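Local atomic coordinates of cpftsy (Physcomitrella patens, PDB entry 4AK9), a protein that probably serves as the chloroplast receptor for the signal recognition particle, binding and hydrolysing GTP during protein targeting to the thylakoid membrane. Residues A[21-24]-A[25-28]; A[97-100]-A[101-104]; A[136-139]-A[140-144]; A[188-191]-A[192-195]; A[220-223]-A[224-228]. All coordinates share one frame; numbering follows the deposited sequence.

Contact 1: residues A[21-24]-A[25-28]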
loop_
_atom_site.group_PDB
_atom_site.type_symbol
_atom_site.label_atom_id
_atom_site.label_comp_id
_atom_site.label_asym_id
_atom_site.label_seq_id
_atom_site.Cartn_x
_atom_site.Cartn_y
_atom_site.Cartn_z
ATOM N N SER A 21 7.586 -20.610 -2.453
ATOM C CA SER A 21 7.117 -20.178 -3.760
ATOM C C SER A 21 6.046 -19.103 -3.626
ATOM O O SER A 21 5.968 -18.185 -4.455
ATOM C CB SER A 21 6.602 -21.355 -4.587
ATOM O OG SER A 21 5.374 -21.823 -4.064
ATOM N N GLY A 22 5.211 -19.229 -2.592
ATOM C CA GLY A 22 4.153 -18.250 -2.355
ATOM C C GLY A 22 4.658 -16.819 -2.166
ATOM O O GLY A 22 4.041 -15.851 -2.618
ATOM N N PHE A 23 5.794 -16.674 -1.504
ATOM C CA PHE A 23 6.336 -15.343 -1.280
ATOM C C PHE A 23 7.403 -14.896 -2.279
ATOM O O PHE A 23 8.114 -13.931 -2.013
ATOM C CB PHE A 23 6.810 -15.208 0.166
ATOM C CG PHE A 23 5.673 -15.157 1.147
ATOM C CD1 PHE A 23 4.939 -13.993 1.301
ATOM C CD2 PHE A 23 5.284 -16.288 1.852
ATOM C CE1 PHE A 23 3.865 -13.935 2.177
ATOM C CE2 PHE A 23 4.201 -16.235 2.754
ATOM C CZ PHE A 23 3.494 -15.057 2.912
ATOM N N SER A 24 7.501 -15.568 -3.429
ATOM C CA SER A 24 8.592 -15.241 -4.365
ATOM C C SER A 24 8.525 -13.799 -4.873
ATOM O O SER A 24 9.563 -13.139 -5.016
ATOM C CB SER A 24 8.663 -16.233 -5.535
ATOM O OG SER A 24 7.553 -16.092 -6.398
ATOM N N LYS A 25 7.324 -13.286 -5.146
ATOM C CA LYS A 25 7.260 -11.892 -5.613
ATOM C C LYS A 25 7.667 -10.894 -4.546
ATOM O O LYS A 25 8.340 -9.894 -4.841
ATOM C CB LYS A 25 5.881 -11.538 -6.162
ATOM C CG LYS A 25 5.528 -12.279 -7.430
ATOM C CD LYS A 25 4.712 -11.383 -8.354
ATOM C CE LYS A 25 3.716 -12.196 -9.187
ATOM N NZ LYS A 25 4.305 -12.840 -10.410
ATOM N N THR A 26 7.268 -11.159 -3.299
ATOM C CA THR A 26 7.682 -10.300 -2.202
ATOM C C THR A 26 9.193 -10.379 -2.012
ATOM O O THR A 26 9.864 -9.352 -1.825
ATOM C CB THR A 26 6.972 -10.684 -0.872
ATOM O OG1 THR A 26 5.556 -10.472 -1.019
ATOM C CG2 THR A 26 7.472 -9.798 0.275
ATOM N N ARG A 27 9.725 -11.598 -2.081
ATOM C CA ARG A 27 11.149 -11.839 -1.821
ATOM C C ARG A 27 12.018 -11.129 -2.843
ATOM O O ARG A 27 13.110 -10.632 -2.515
ATOM C CB ARG A 27 11.427 -13.349 -1.762
ATOM C CG ARG A 27 12.862 -13.715 -1.460
ATOM C CD ARG A 27 12.966 -15.204 -1.280
ATOM N NE ARG A 27 12.447 -15.947 -2.424
ATOM C CZ ARG A 27 11.363 -16.717 -2.410
ATOM N NH1 ARG A 27 10.633 -16.844 -1.304
ATOM N NH2 ARG A 27 11.008 -17.356 -3.522
ATOM N N GLU A 28 11.538 -11.038 -4.078
ATOM C CA GLU A 28 12.296 -10.364 -5.125
ATOM C C GLU A 28 12.475 -8.865 -4.893
ATOM O O GLU A 28 13.540 -8.314 -5.181
ATOM C CB GLU A 28 11.651 -10.586 -6.485
ATOM C CG GLU A 28 12.286 -9.763 -7.590
ATOM C CD GLU A 28 12.092 -10.387 -8.959
ATOM O OE1 GLU A 28 11.119 -11.168 -9.119
ATOM O OE2 GLU A 28 12.917 -10.103 -9.866
HETATM O O HOH W 1 4.763 -15.130 -5.365
#
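The guanidinium group of R27 lies against the backbone of S24, whose CA stands 3.2 Å above the guanidinium plane and toward its rim, while the F23 ring meets T26 OG1 at its edge, near the ring plane. Both groups belong to a helix N-cap junction: F23 leaves helical geometry after helix 16-22 and holds the N-cap position of helix 24-30. The R27 chain starts extended, with CG anti to the backbone N (chi1 -178°), then bends at chi3 and folds back over the junction until NH2 comes 3.3 Å from S24 CB. There R27 NH1 donates to the carbonyls of F20 and A315, and the cation also meets the F20 ring in a cation-pi contact. With an alanine here, the carbonyl oxygens of F20 and A315 would probably lose this common donor, and S24 its flat cover. T26 OG1, by contrast, takes the N-H of G278, and F23 packs edge-to-face with F312 and against L316, which joins the junction to helix 309-316. The first turn of helix 24-30 is held by its backbone: E28 N reaches S24 O at 3.0 Å, and a water links G22 O (2.9 Å) to K25 N (3.2 Å) across the break. F23 O receives R27 N at 2.8 Å, nearly along the C=O axis.

Contact 2: residues A[97-100]-A[101-104]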
loop_
_atom_site.group_PDB
_atom_site.type_symbol
_atom_site.label_atom_id
_atom_site.label_comp_id
_atom_site.label_asym_id
_atom_site.label_seq_id
_atom_site.Cartn_x
_atom_site.Cartn_y
_atom_site.Cartn_z
ATOM N N PHE A 97 10.826 -10.995 13.230
ATOM C CA PHE A 97 10.340 -12.109 14.030
ATOM C C PHE A 97 9.743 -11.644 15.365
ATOM O O PHE A 97 8.690 -12.106 15.775
ATOM C CB PHE A 97 11.455 -13.128 14.275
ATOM C CG PHE A 97 11.030 -14.272 15.137
ATOM C CD1 PHE A 97 10.336 -15.331 14.593
ATOM C CD2 PHE A 97 11.298 -14.275 16.502
ATOM C CE1 PHE A 97 9.918 -16.386 15.398
ATOM C CE2 PHE A 97 10.899 -15.334 17.299
ATOM C CZ PHE A 97 10.205 -16.389 16.745
ATOM N N LYS A 98 10.415 -10.718 16.044
ATOM C CA LYS A 98 9.883 -10.213 17.309
ATOM C C LYS A 98 8.546 -9.510 17.167
ATOM O O LYS A 98 7.639 -9.745 17.965
ATOM C CB LYS A 98 10.904 -9.294 17.981
ATOM C CG LYS A 98 12.091 -10.076 18.475
ATOM C CD LYS A 98 13.137 -9.203 19.151
ATOM C CE LYS A 98 12.632 -8.619 20.477
ATOM N NZ LYS A 98 11.839 -7.357 20.328
ATOM N N LEU A 99 8.426 -8.647 16.159
ATOM C CA LEU A 99 7.173 -7.943 15.925
ATOM C C LEU A 99 6.051 -8.937 15.693
ATOM O O LEU A 99 4.918 -8.687 16.102
ATOM C CB LEU A 99 7.272 -7.055 14.695
ATOM C CG LEU A 99 8.016 -5.738 14.841
ATOM C CD1 LEU A 99 7.666 -4.875 13.622
ATOM C CD2 LEU A 99 7.593 -5.045 16.132
ATOM N N LEU A 100 6.362 -10.069 15.046
ATOM C CA LEU A 100 5.335 -11.081 14.732
ATOM C C LEU A 100 4.891 -11.929 15.921
ATOM O O LEU A 100 3.861 -12.588 15.875
ATOM C CB LEU A 100 5.793 -11.996 13.571
ATOM C CG LEU A 100 5.780 -11.376 12.157
ATOM C CD1 LEU A 100 6.638 -12.261 11.198
ATOM C CD2 LEU A 100 4.343 -11.274 11.638
ATOM N N THR A 101 5.677 -11.921 16.994
ATOM C CA THR A 101 5.472 -12.889 18.050
ATOM C C THR A 101 5.372 -12.316 19.472
ATOM O O THR A 101 4.843 -12.976 20.362
ATOM C CB THR A 101 6.652 -13.890 18.074
ATOM O OG1 THR A 101 7.885 -13.148 18.171
ATOM C CG2 THR A 101 6.678 -14.755 16.807
ATOM N N GLU A 102 5.935 -11.142 19.717
ATOM C CA GLU A 102 6.034 -10.662 21.105
ATOM C C GLU A 102 4.698 -10.303 21.764
ATOM O O GLU A 102 4.582 -10.383 22.996
ATOM C CB GLU A 102 6.976 -9.458 21.179
ATOM C CG GLU A 102 6.373 -8.199 20.535
ATOM C CD GLU A 102 7.426 -7.166 20.141
ATOM O OE1 GLU A 102 8.583 -7.274 20.624
ATOM O OE2 GLU A 102 7.095 -6.237 19.360
ATOM N N ARG A 103 3.693 -9.918 20.975
ATOM C CA ARG A 103 2.454 -9.402 21.542
ATOM C C ARG A 103 1.242 -10.331 21.329
ATOM O O ARG A 103 0.340 -10.405 22.186
ATOM C CB ARG A 103 2.187 -7.982 20.984
ATOM C CG ARG A 103 0.746 -7.459 21.206
ATOM C CD ARG A 103 0.388 -7.219 22.719
ATOM N NE ARG A 103 -0.933 -6.599 22.834
ATOM C CZ ARG A 103 -2.072 -7.284 22.798
ATOM N NH1 ARG A 103 -2.044 -8.605 22.677
ATOM N NH2 ARG A 103 -3.248 -6.666 22.886
ATOM N N VAL A 104 1.208 -11.075 20.220
ATOM C CA VAL A 104 0.001 -11.831 19.897
ATOM C C VAL A 104 -0.109 -13.163 20.593
ATOM O O VAL A 104 0.887 -13.747 21.061
ATOM C CB VAL A 104 -0.153 -12.074 18.352
ATOM C CG1 VAL A 104 -0.525 -10.760 17.665
ATOM C CG2 VAL A 104 1.155 -12.662 17.786
HETATM O O HOH W 2 3.105 -9.854 18.106
HETATM O O HOH W 3 4.362 -6.771 18.120
#
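T101 folds back on F97 at the C-terminal end of helix 85-101 and touches it in two ways. Its hydroxyl donates to F97 O, with OG1 2.7 Å from the oxygen, and its methyl makes a CH-pi contact over one face of the F97 ring, CG2 lying 4.1 Å from the centroid. Placing OG1 between the backbone N and the carbonyl carbon (chi1 54°) turns the hydroxyl back into the last turn and leaves CG2 over the ring face, toward its rim. K98 O closes that turn with two donors: E102 N at 2.8 Å comes in nearly straight, whereas T101 N at 3.1 Å stands well above the carbonyl plane. The side chain of K98 arches over to E102 in a weak salt bridge, NZ to OE1 3.3 Å, which adds an outer link. Further out, F97 rests on A309 and Q310, and L100 on F312 and V285, so helices 309-316 and 280-288 fix the buried side, while L99 faces helix 63-78. Two waters link L99 O to the following residues: one bridges to R103 N, the other lies within hydrogen-bonding distance of L99 O and, at 3.0 Å, of E102 OE2.

Contact 3: residues A[136-139]-A[140-144]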
loop_
_atom_site.group_PDB
_atom_site.type_symbol
_atom_site.label_atom_id
_atom_site.label_comp_id
_atom_site.label_asym_id
_atom_site.label_seq_id
_atom_site.Cartn_x
_atom_site.Cartn_y
_atom_site.Cartn_z
ATOM N N LEU A 136 -10.101 -24.949 4.661
ATOM C CA LEU A 136 -10.025 -25.312 6.087
ATOM C C LEU A 136 -10.620 -26.707 6.312
ATOM O O LEU A 136 -10.059 -27.534 7.047
ATOM C CB LEU A 136 -10.773 -24.302 6.975
ATOM C CG LEU A 136 -10.031 -23.009 7.259
ATOM C CD1 LEU A 136 -10.959 -22.011 7.971
ATOM C CD2 LEU A 136 -8.786 -23.339 8.105
ATOM N N ALA A 137 -11.783 -26.928 5.731
ATOM C CA ALA A 137 -12.469 -28.218 5.841
ATOM C C ALA A 137 -11.569 -29.366 5.421
ATOM O O ALA A 137 -11.519 -30.406 6.084
ATOM C CB ALA A 137 -13.691 -28.216 4.993
ATOM N N ASN A 138 -10.847 -29.157 4.323
ATOM C CA ASN A 138 -9.969 -30.171 3.779
ATOM C C ASN A 138 -8.854 -30.512 4.761
ATOM O O ASN A 138 -8.453 -31.673 4.895
ATOM C CB ASN A 138 -9.399 -29.693 2.442
ATOM C CG ASN A 138 -8.278 -30.586 1.928
ATOM O OD1 ASN A 138 -8.529 -31.662 1.385
ATOM N ND2 ASN A 138 -7.030 -30.138 2.102
ATOM N N ARG A 139 -8.351 -29.502 5.469
ATOM C CA ARG A 139 -7.369 -29.758 6.529
ATOM C C ARG A 139 -7.927 -30.603 7.669
ATOM O O ARG A 139 -7.249 -31.499 8.175
ATOM C CB ARG A 139 -6.798 -28.446 7.102
ATOM C CG ARG A 139 -5.879 -27.732 6.152
ATOM C CD ARG A 139 -5.242 -26.504 6.816
ATOM N NE ARG A 139 -4.339 -26.883 7.895
ATOM C CZ ARG A 139 -3.085 -27.294 7.724
ATOM N NH1 ARG A 139 -2.558 -27.390 6.506
ATOM N NH2 ARG A 139 -2.353 -27.598 8.787
ATOM N N PHE A 140 -9.145 -30.305 8.101
ATOM C CA PHE A 140 -9.751 -31.072 9.182
ATOM C C PHE A 140 -10.020 -32.513 8.770
ATOM O O PHE A 140 -9.768 -33.453 9.539
ATOM C CB PHE A 140 -11.047 -30.412 9.641
ATOM C CG PHE A 140 -10.834 -29.177 10.469
ATOM C CD1 PHE A 140 -10.205 -29.265 11.701
ATOM C CD2 PHE A 140 -11.289 -27.949 10.035
ATOM C CE1 PHE A 140 -10.004 -28.124 12.471
ATOM C CE2 PHE A 140 -11.104 -26.805 10.799
ATOM C CZ PHE A 140 -10.466 -26.888 12.013
ATOM N N LYS A 141 -10.542 -32.676 7.563
ATOM C CA LYS A 141 -10.848 -34.011 7.009
ATOM C C LYS A 141 -9.614 -34.892 6.909
ATOM O O LYS A 141 -9.666 -36.077 7.209
ATOM C CB LYS A 141 -11.521 -33.876 5.643
ATOM C CG LYS A 141 -12.936 -33.297 5.756
ATOM C CD LYS A 141 -13.771 -34.132 6.741
ATOM C CE LYS A 141 -15.228 -33.677 6.809
ATOM N NZ LYS A 141 -16.030 -34.467 7.814
ATOM N N LYS A 142 -8.490 -34.295 6.527
ATOM C CA LYS A 142 -7.239 -35.029 6.422
ATOM C C LYS A 142 -6.751 -35.511 7.781
ATOM O O LYS A 142 -5.962 -36.446 7.868
ATOM C CB LYS A 142 -6.170 -34.168 5.739
ATOM C CG LYS A 142 -6.234 -34.222 4.218
ATOM C CD LYS A 142 -5.539 -33.026 3.595
ATOM C CE LYS A 142 -4.116 -32.843 4.139
ATOM N NZ LYS A 142 -3.757 -31.392 4.382
ATOM N N GLU A 143 -7.233 -34.881 8.844
ATOM C CA GLU A 143 -6.857 -35.296 10.193
ATOM C C GLU A 143 -7.908 -36.157 10.897
ATOM O O GLU A 143 -7.797 -36.418 12.102
ATOM C CB GLU A 143 -6.488 -34.073 11.035
ATOM C CG GLU A 143 -5.172 -33.441 10.593
ATOM C CD GLU A 143 -4.698 -32.315 11.525
ATOM O OE1 GLU A 143 -5.547 -31.493 11.956
ATOM O OE2 GLU A 143 -3.476 -32.262 11.807
ATOM N N GLY A 144 -8.923 -36.594 10.152
ATOM C CA GLY A 144 -9.930 -37.500 10.689
ATOM C C GLY A 144 -11.040 -36.803 11.462
ATOM O O GLY A 144 -11.905 -37.449 12.077
#
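F140, K141 and K142 donate their backbone N-H groups to the carbonyls of L136, A137 and N138 in regular helical bonds of 2.9 to 3.1 Å (N to O), but the next, E143 N to R139 O, is weak, and a Schellman motif with G144 at positive phi as its C-prime residue ends helix 126-142. Side chains follow the same spacing. The amide of N138 and the aliphatic part of K142 cross at an angle, with ND2 3.6 Å from K142 CD. CG of N138 is anti to its own N (chi1 170°), which carries the amide round to meet that chain. ND2 also donates to D302 OD1, to which K142 NZ forms a weak, long ion pair, so the carboxylate draws both. A leucine in place of N138 would probably leave D302 OD1 without its amide donor, with K142 NZ as its remaining, weak partner there. R139 NH1 stands 4.7 Å from K142 NZ, a like-charge pair that may be eased by D302 and by the bond of R139 NH2 to S11 O. The F140 ring is turned inward, with A137 CA at its edge and CD2 3.3 Å from L136 O. Following what is probably the P-loop, the helix lies with A137 and F140 on strands 147-150 and 202-205, L136 on strand 304-306, and N138 beside I301.

Contact 4: residues A[188-191]-A[192-195]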
loop_
_atom_site.group_PDB
_atom_site.type_symbol
_atom_site.label_atom_id
_atom_site.label_comp_id
_atom_site.label_asym_id
_atom_site.label_seq_id
_atom_site.Cartn_x
_atom_site.Cartn_y
_atom_site.Cartn_z
ATOM N N LEU A 188 -27.259 -20.605 11.178
ATOM C CA LEU A 188 -26.146 -20.896 12.062
ATOM C C LEU A 188 -26.597 -21.666 13.312
ATOM O O LEU A 188 -25.915 -22.597 13.750
ATOM C CB LEU A 188 -25.376 -19.606 12.422
ATOM C CG LEU A 188 -24.675 -18.901 11.244
ATOM C CD1 LEU A 188 -23.599 -17.934 11.730
ATOM C CD2 LEU A 188 -24.034 -19.913 10.324
ATOM N N SER A 189 -27.719 -21.265 13.900
ATOM C CA SER A 189 -28.151 -21.906 15.141
ATOM C C SER A 189 -28.602 -23.332 14.866
ATOM O O SER A 189 -28.311 -24.236 15.641
ATOM C CB SER A 189 -29.218 -21.080 15.881
ATOM O OG SER A 189 -30.392 -20.918 15.122
ATOM N N GLN A 190 -29.278 -23.530 13.738
ATOM C CA GLN A 190 -29.642 -24.869 13.286
ATOM C C GLN A 190 -28.407 -25.757 13.099
ATOM O O GLN A 190 -28.411 -26.915 13.501
ATOM C CB GLN A 190 -30.442 -24.776 11.988
ATOM C CG GLN A 190 -30.883 -26.127 11.417
ATOM C CD GLN A 190 -31.690 -25.969 10.133
ATOM O OE1 GLN A 190 -32.210 -24.881 9.839
ATOM N NE2 GLN A 190 -31.789 -27.050 9.355
ATOM N N ALA A 191 -27.339 -25.229 12.497
ATOM C CA ALA A 191 -26.142 -26.043 12.319
ATOM C C ALA A 191 -25.458 -26.352 13.630
ATOM O O ALA A 191 -24.942 -27.447 13.810
ATOM C CB ALA A 191 -25.151 -25.345 11.380
ATOM N N VAL A 192 -25.420 -25.381 14.549
ATOM C CA VAL A 192 -24.759 -25.664 15.815
ATOM C C VAL A 192 -25.527 -26.729 16.608
ATOM O O VAL A 192 -24.910 -27.662 17.153
ATOM C CB VAL A 192 -24.511 -24.410 16.656
ATOM C CG1 VAL A 192 -23.833 -24.791 17.943
ATOM C CG2 VAL A 192 -23.604 -23.436 15.863
ATOM N N ARG A 193 -26.846 -26.606 16.616
ATOM C CA ARG A 193 -27.695 -27.589 17.303
ATOM C C ARG A 193 -27.476 -28.971 16.728
ATOM O O ARG A 193 -27.302 -29.944 17.463
ATOM C CB ARG A 193 -29.170 -27.217 17.158
ATOM C CG ARG A 193 -29.578 -26.004 17.974
ATOM C CD ARG A 193 -31.100 -25.931 18.117
ATOM N NE ARG A 193 -31.787 -25.811 16.826
ATOM C CZ ARG A 193 -32.050 -24.647 16.234
ATOM N NH1 ARG A 193 -31.672 -23.515 16.813
ATOM N NH2 ARG A 193 -32.690 -24.607 15.068
ATOM N N ARG A 194 -27.460 -29.045 15.397
ATOM C CA ARG A 194 -27.276 -30.319 14.715
ATOM C C ARG A 194 -25.927 -30.932 15.046
ATOM O O ARG A 194 -25.799 -32.147 15.196
ATOM C CB ARG A 194 -27.444 -30.153 13.200
ATOM C CG ARG A 194 -27.158 -31.437 12.439
ATOM C CD ARG A 194 -27.558 -31.366 10.976
ATOM N NE ARG A 194 -26.931 -32.468 10.249
ATOM C CZ ARG A 194 -26.780 -32.516 8.932
ATOM N NH1 ARG A 194 -27.217 -31.513 8.172
ATOM N NH2 ARG A 194 -26.178 -33.562 8.378
ATOM N N ALA A 195 -24.909 -30.088 15.187
ATOM C CA ALA A 195 -23.589 -30.600 15.481
ATOM C C ALA A 195 -23.512 -31.152 16.894
ATOM O O ALA A 195 -22.771 -32.098 17.141
ATOM C CB ALA A 195 -22.563 -29.516 15.326
#
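V192, R193, R194 and A195 each donate a backbone N-H to the carbonyl four residues before, and these bonds make up an unbroken stretch of helix 184-197. Among the polar side chains, R193 carries the outer contact. A bend at chi3 (-61°) brings the guanidinium back over the preceding turn: S189 O and Q190 CA both lie over one face of it, each about 3.5 Å above the plane and toward the rim. NH2 sits 3.5 Å from Q190 CA, and NH1 stands 3.6 Å from S189 CB. The positive group therefore covers a carbonyl that R193 N already uses, and it is likely to interact favourably with the partial negative charge of S189 O, although no hydrogen bond is made from that face. The S189 hydroxyl, its OG 3.4 Å from R193 NH1, hydrogen-bonds A186 O in the preceding turn. The end of R194 leads away from that turn, and its NE and NH2 make weak, long ion pairs with E198 and E173. On the apolar side, V192 CG2, set beside the backbone N, lies 3.2 Å from L188 O. A191 and A195 face strand 147-150, Q190 and R194 rest on V175 of strand 173-175, and V192 meets A231 of helix 215-231, which packs this helix on the sheet near its outermost strand, 173-175.

Contact 5: residues A[220-223]-A[224-228]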
loop_
_atom_site.group_PDB
_atom_site.type_symbol
_atom_site.label_atom_id
_atom_site.label_comp_id
_atom_site.label_asym_id
_atom_site.label_seq_id
_atom_site.Cartn_x
_atom_site.Cartn_y
_atom_site.Cartn_z
ATOM N N GLU A 220 -26.728 -7.798 11.740
ATOM C CA GLU A 220 -26.870 -9.182 11.334
ATOM C C GLU A 220 -25.697 -10.060 11.769
ATOM O O GLU A 220 -25.881 -11.196 12.237
ATOM C CB GLU A 220 -27.081 -9.270 9.811
ATOM C CG GLU A 220 -27.209 -10.708 9.290
ATOM C CD GLU A 220 -27.275 -10.791 7.767
ATOM O OE1 GLU A 220 -28.080 -10.043 7.154
ATOM O OE2 GLU A 220 -26.517 -11.607 7.184
ATOM N N LEU A 221 -24.477 -9.548 11.623
ATOM C CA LEU A 221 -23.328 -10.331 12.046
ATOM C C LEU A 221 -23.331 -10.516 13.561
ATOM O O LEU A 221 -23.027 -11.614 14.061
ATOM C CB LEU A 221 -22.028 -9.656 11.577
ATOM C CG LEU A 221 -20.686 -10.336 11.873
ATOM C CD1 LEU A 221 -20.665 -11.865 11.569
ATOM C CD2 LEU A 221 -19.588 -9.584 11.071
ATOM N N ARG A 222 -23.650 -9.452 14.297
ATOM C CA ARG A 222 -23.693 -9.575 15.759
ATOM C C ARG A 222 -24.783 -10.557 16.173
ATOM O O ARG A 222 -24.612 -11.330 17.121
ATOM C CB ARG A 222 -23.948 -8.218 16.391
ATOM C CG ARG A 222 -22.821 -7.250 16.184
ATOM C CD ARG A 222 -22.979 -6.023 17.039
ATOM N NE ARG A 222 -21.688 -5.345 17.223
ATOM C CZ ARG A 222 -21.532 -4.036 17.087
ATOM N NH1 ARG A 222 -22.596 -3.335 16.742
ATOM N NH2 ARG A 222 -20.349 -3.428 17.298
ATOM N N GLY A 223 -25.897 -10.522 15.442
ATOM C CA GLY A 223 -27.014 -11.425 15.682
ATOM C C GLY A 223 -26.624 -12.869 15.440
ATOM O O GLY A 223 -27.099 -13.777 16.134
ATOM N N CYS A 224 -25.746 -13.088 14.454
ATOM C CA CYS A 224 -25.218 -14.420 14.187
ATOM C C CYS A 224 -24.342 -14.898 15.329
ATOM O O CYS A 224 -24.406 -16.072 15.719
ATOM C CB CYS A 224 -24.383 -14.429 12.894
ATOM S SG CYS A 224 -25.369 -14.433 11.397
ATOM N N LYS A 225 -23.503 -14.001 15.848
ATOM C CA LYS A 225 -22.648 -14.369 16.963
ATOM C C LYS A 225 -23.526 -14.766 18.143
ATOM O O LYS A 225 -23.262 -15.765 18.815
ATOM C CB LYS A 225 -21.705 -13.227 17.363
ATOM C CG LYS A 225 -20.540 -13.704 18.225
ATOM C CD LYS A 225 -20.341 -12.842 19.473
ATOM C CE LYS A 225 -21.375 -13.124 20.577
ATOM N NZ LYS A 225 -20.980 -14.173 21.606
ATOM N N ARG A 226 -24.588 -14.006 18.373
ATOM C CA ARG A 226 -25.469 -14.275 19.531
ATOM C C ARG A 226 -26.222 -15.593 19.413
ATOM O O ARG A 226 -26.320 -16.341 20.389
ATOM C CB ARG A 226 -26.455 -13.144 19.736
ATOM C CG ARG A 226 -25.822 -11.867 20.236
ATOM C CD ARG A 226 -26.914 -10.831 20.501
ATOM N NE ARG A 226 -26.351 -9.491 20.454
ATOM C CZ ARG A 226 -26.649 -8.587 19.526
ATOM N NH1 ARG A 226 -27.545 -8.871 18.582
ATOM N NH2 ARG A 226 -26.072 -7.391 19.565
ATOM N N ALA A 227 -26.747 -15.872 18.222
ATOM C CA ALA A 227 -27.404 -17.143 17.935
ATOM C C ALA A 227 -26.477 -18.329 18.112
ATOM O O ALA A 227 -26.896 -19.368 18.615
ATOM C CB ALA A 227 -27.980 -17.143 16.544
ATOM N N VAL A 228 -25.224 -18.189 17.678
ATOM C CA VAL A 228 -24.257 -19.256 17.843
ATOM C C VAL A 228 -23.992 -19.501 19.330
ATOM O O VAL A 228 -24.034 -20.652 19.779
ATOM C CB VAL A 228 -22.912 -18.932 17.076
ATOM C CG1 VAL A 228 -21.777 -19.812 17.558
ATOM C CG2 VAL A 228 -23.108 -19.131 15.576
#
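C224, K225, R226 and A227 pair through their backbone N-H groups with the carbonyls of E220, L221, R222 and G223, each N to O distance lying between 2.9 and 3.0 Å, as expected inside helix 215-231. The inward packing next to these bonds involves C224. With its sulfur beside the backbone N (chi1 -77°), C224 SG reaches 3.4 Å from E220 O. The buried thiol lies among P184 and L188 of helix 184-197 and M120 of strand 117-123, and L221 packs on V122 of that strand. Outward lie the charged chains. R226 extends back along the helix, its guanidinium over R222 with R222 O 3.9 Å above the plane toward the rim, and NH2 3.9 Å from R222 CB. On the other side of the group, R226 NH1 lies 3.9 Å from G223 CA. NH1 also forms a salt bridge with E219, one turn before G223. R222 goes the other way, its NE donating to V261 O at the C-terminal end of helix 251-261. K225 NZ in turn bonds S229 OG. The two arginines keep a distance, NE of R222 and NH2 of R226 being 5.4 Å apart, and each cation has its own acceptor. The chemistry thus divides the helix into a thiol and aliphatic inner side and a charged outer side, where the E219 carboxylate probably offsets the charge of R226, while carbonyl and hydroxyl oxygens take the N-H groups of R222 and K225.

All five are local contacts near helix turns, but their settings differ. Contacts 1 and 2 join N-terminal helices to helix 309-316, though their nearest atoms are about 9 Å apart. Contacts 3, 4 and 5 are in the GTPase domain. Contacts 4 and 5 touch one another, L188 of one meeting C224 and V228 of the other. Contact 2 is the most superficial, held partly by waters and a weak salt bridge; the other four are partly buried. Arginines lie over the backbone in contacts 1, 4 and 5, while contact 3 ends its helix in a Schellman motif and brings an amide and, weakly, a lysine to one aspartate.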